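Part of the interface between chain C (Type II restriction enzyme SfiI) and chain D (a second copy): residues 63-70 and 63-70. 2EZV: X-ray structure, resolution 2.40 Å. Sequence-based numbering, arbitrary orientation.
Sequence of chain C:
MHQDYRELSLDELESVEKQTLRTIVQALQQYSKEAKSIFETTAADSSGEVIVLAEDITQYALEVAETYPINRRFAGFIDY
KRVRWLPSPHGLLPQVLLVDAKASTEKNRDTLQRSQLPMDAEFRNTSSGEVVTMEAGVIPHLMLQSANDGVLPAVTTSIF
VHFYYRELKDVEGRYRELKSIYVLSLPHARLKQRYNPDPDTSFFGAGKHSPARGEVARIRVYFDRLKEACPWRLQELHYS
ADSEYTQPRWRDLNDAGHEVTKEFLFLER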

# COMPACT_ATOMS: atom_id res chain seq x y z
N GLU C 63 4.84 -9.01 -3.82
CA GLU C 63 4.49 -7.61 -3.58
C GLU C 63 3.58 -7.45 -2.38
O GLU C 63 3.38 -6.35 -1.87
CB GLU C 63 3.83 -6.99 -4.82
CG GLU C 63 2.57 -7.69 -5.30
CD GLU C 63 1.94 -7.03 -6.53
OE1 GLU C 63 2.63 -6.25 -7.23
OE2 GLU C 63 0.75 -7.31 -6.80
N VAL C 64 3.07 -8.59 -1.90
CA VAL C 64 2.15 -8.64 -0.78
C VAL C 64 2.86 -8.91 0.56
O VAL C 64 2.26 -8.80 1.63
CB VAL C 64 1.11 -9.74 -1.10
CG1 VAL C 64 1.28 -10.94 -0.18
CG2 VAL C 64 -0.28 -9.15 -1.05
N ALA C 65 4.15 -9.22 0.51
CA ALA C 65 4.89 -9.53 1.72
C ALA C 65 6.11 -8.64 1.91
O ALA C 65 7.12 -9.09 2.44
CB ALA C 65 5.33 -11.00 1.69
N GLU C 66 6.02 -7.39 1.48
CA GLU C 66 7.12 -6.45 1.62
C GLU C 66 7.24 -5.85 3.02
O GLU C 66 6.42 -6.12 3.90
CB GLU C 66 6.98 -5.32 0.59
CG GLU C 66 7.42 -5.74 -0.79
CD GLU C 66 8.89 -6.10 -0.81
OE1 GLU C 66 9.32 -6.86 -1.70
OE2 GLU C 66 9.62 -5.61 0.07
N THR C 67 8.28 -5.04 3.21
CA THR C 67 8.53 -4.38 4.48
C THR C 67 8.92 -2.91 4.26
O THR C 67 9.35 -2.54 3.18
CB THR C 67 9.69 -5.05 5.24
OG1 THR C 67 10.89 -4.93 4.47
CG2 THR C 67 9.40 -6.52 5.50
N TYR C 68 8.74 -2.12 5.32
CA TYR C 68 9.09 -0.70 5.41
C TYR C 68 9.80 -0.16 4.17
O TYR C 68 11.02 -0.17 4.10
CB TYR C 68 9.98 -0.57 6.65
CG TYR C 68 10.23 0.81 7.23
CD1 TYR C 68 10.83 0.93 8.48
CD2 TYR C 68 9.91 1.99 6.53
CE1 TYR C 68 11.11 2.17 9.04
CE2 TYR C 68 10.19 3.25 7.09
CZ TYR C 68 10.79 3.32 8.34
OH TYR C 68 11.06 4.53 8.93
N PRO C 69 9.05 0.34 3.17
CA PRO C 69 9.63 0.87 1.93
C PRO C 69 10.49 2.12 2.07
O PRO C 69 10.23 3.00 2.91
CB PRO C 69 8.40 1.14 1.05
CG PRO C 69 7.36 0.18 1.58
CD PRO C 69 7.58 0.31 3.08
N ILE C 70 11.53 2.19 1.25
CA ILE C 70 12.43 3.33 1.24
C ILE C 70 12.11 4.07 -0.04
O ILE C 70 11.84 3.45 -1.07
CB ILE C 70 13.91 2.91 1.26
CG1 ILE C 70 14.30 2.51 2.68
CG2 ILE C 70 14.79 4.05 0.77
CD1 ILE C 70 15.67 1.91 2.82
N GLU D 63 2.33 3.51 10.07
CA GLU D 63 1.67 2.75 9.01
C GLU D 63 2.52 2.63 7.76
O GLU D 63 2.33 1.73 6.93
CB GLU D 63 0.31 3.36 8.66
CG GLU D 63 0.35 4.78 8.08
CD GLU D 63 -1.05 5.36 7.86
OE1 GLU D 63 -2.04 4.81 8.40
OE2 GLU D 63 -1.18 6.39 7.16
N VAL D 64 3.49 3.53 7.67
CA VAL D 64 4.38 3.62 6.53
C VAL D 64 5.57 2.66 6.65
O VAL D 64 6.26 2.39 5.67
CB VAL D 64 4.81 5.13 6.40
CG1 VAL D 64 6.30 5.28 6.55
CG2 VAL D 64 4.27 5.72 5.11
N ALA D 65 5.77 2.12 7.84
CA ALA D 65 6.88 1.21 8.12
C ALA D 65 6.41 -0.18 8.55
O ALA D 65 7.08 -0.84 9.35
CB ALA D 65 7.74 1.81 9.21
N GLU D 66 5.28 -0.62 8.01
CA GLU D 66 4.72 -1.92 8.37
C GLU D 66 5.37 -3.09 7.61
O GLU D 66 6.21 -2.87 6.73
CB GLU D 66 3.21 -1.88 8.11
CG GLU D 66 2.38 -2.76 9.02
CD GLU D 66 2.66 -2.55 10.49
OE1 GLU D 66 2.35 -1.47 11.03
OE2 GLU D 66 3.20 -3.48 11.10
N THR D 67 5.02 -4.32 7.98
CA THR D 67 5.56 -5.50 7.30
C THR D 67 4.50 -6.54 6.93
O THR D 67 3.40 -6.54 7.46
CB THR D 67 6.65 -6.24 8.14
OG1 THR D 67 6.06 -6.81 9.32
CG2 THR D 67 7.78 -5.30 8.51
N TYR D 68 4.88 -7.42 5.99
CA TYR D 68 4.09 -8.54 5.49
C TYR D 68 2.78 -8.73 6.25
O TYR D 68 2.71 -9.50 7.21
CB TYR D 68 4.96 -9.80 5.62
CG TYR D 68 4.47 -11.05 4.92
CD1 TYR D 68 5.26 -12.20 4.92
CD2 TYR D 68 3.24 -11.09 4.26
CE1 TYR D 68 4.85 -13.37 4.27
CE2 TYR D 68 2.81 -12.25 3.60
CZ TYR D 68 3.62 -13.38 3.61
OH TYR D 68 3.23 -14.53 2.94
N PRO D 69 1.70 -8.05 5.82
CA PRO D 69 0.40 -8.15 6.49
C PRO D 69 -0.26 -9.53 6.52
O PRO D 69 -0.15 -10.33 5.58
CB PRO D 69 -0.47 -7.13 5.73
CG PRO D 69 0.52 -6.14 5.18
CD PRO D 69 1.64 -7.06 4.73
N ILE D 70 -0.97 -9.78 7.61
CA ILE D 70 -1.72 -11.02 7.77
C ILE D 70 -3.18 -10.59 7.65
O ILE D 70 -3.57 -9.53 8.16
CB ILE D 70 -1.46 -11.67 9.15
CG1 ILE D 70 -0.11 -12.40 9.11
CG2 ILE D 70 -2.61 -12.61 9.52
CD1 ILE D 70 0.27 -13.10 10.40
O HOH W 1 -0.07 -9.89 2.85
O HOH W 2 7.78 3.96 3.89

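At the middle, Thr C67 meets its own counterpart, Thr D67; both CA-to-CB bonds run sideways. Thr C67 CG2 lies 3.6 Å from Thr D67 CG2, and Thr C67 CA is 4.2 Å from Thr D67 CA. Both threonines have chi1 in the p well. The hydroxyls are not used across this contact; each OG1 is hydrogen-bonded elsewhere in the structure. The two stretches are the same segment of two copies of SfiI, and they meet in a nearly symmetric way. Almost every contact therefore occurs twice.

The closest apolar packing pairs alanine with tyrosine. Ala C65 CB sits 3.1 Å from the centroid of the Tyr D68 ring and 5° off the ring normal. The methyl group thus lies almost squarely over the ring face, in a CH-pi contact. Ala D65 CB does the same over Tyr C68, at 3.1 Å from the ring centroid and 6° off the normal. The backbones are close here too: Ala C65 CA is 4.0 Å from Tyr D68 CA, and Tyr C68 CA is 4.0 Å from Ala D65 CA. Both tyrosines hold chi1 in the t well, and they carry the largest covered areas in the contact. Valine adds a looser apolar touch, with Val C64 CG1 4.3 Å from Tyr D68 CE2 and Val D64 CG1 4.4 Å from Tyr C68 CE2.

The backbones are joined by a single beta bridge at Thr C67 and Thr D67. Two hydrogen bonds make it. Tyr D68 N donates to Glu C66 O at 2.9 Å, and Tyr C68 N donates to Glu D66 O at 3.0 Å. Their N-H...O angles, 130° and 133°, are well short of linear. Each carbonyl also receives a CA-H...O contact: Thr D67 CA is 3.6 Å from Glu C66 O, and Thr C67 CA is 3.6 Å from Glu D66 O. The glutamate side chains take no part in the bridge. Their CA-to-CB bonds point away from the partner, and these residues contribute through their main chain.

At the polar edge, Val C64 O lies 3.6 Å from Pro D69 CD, and Val D64 O lies 3.6 Å from Pro C69 CD. Water links the chains here. One water donates to Val C64 O and to Pro D69 O, each at 2.8 Å from the water O. A second donates to Val D64 O and Pro C69 O, again at 2.8 Å from its O atom.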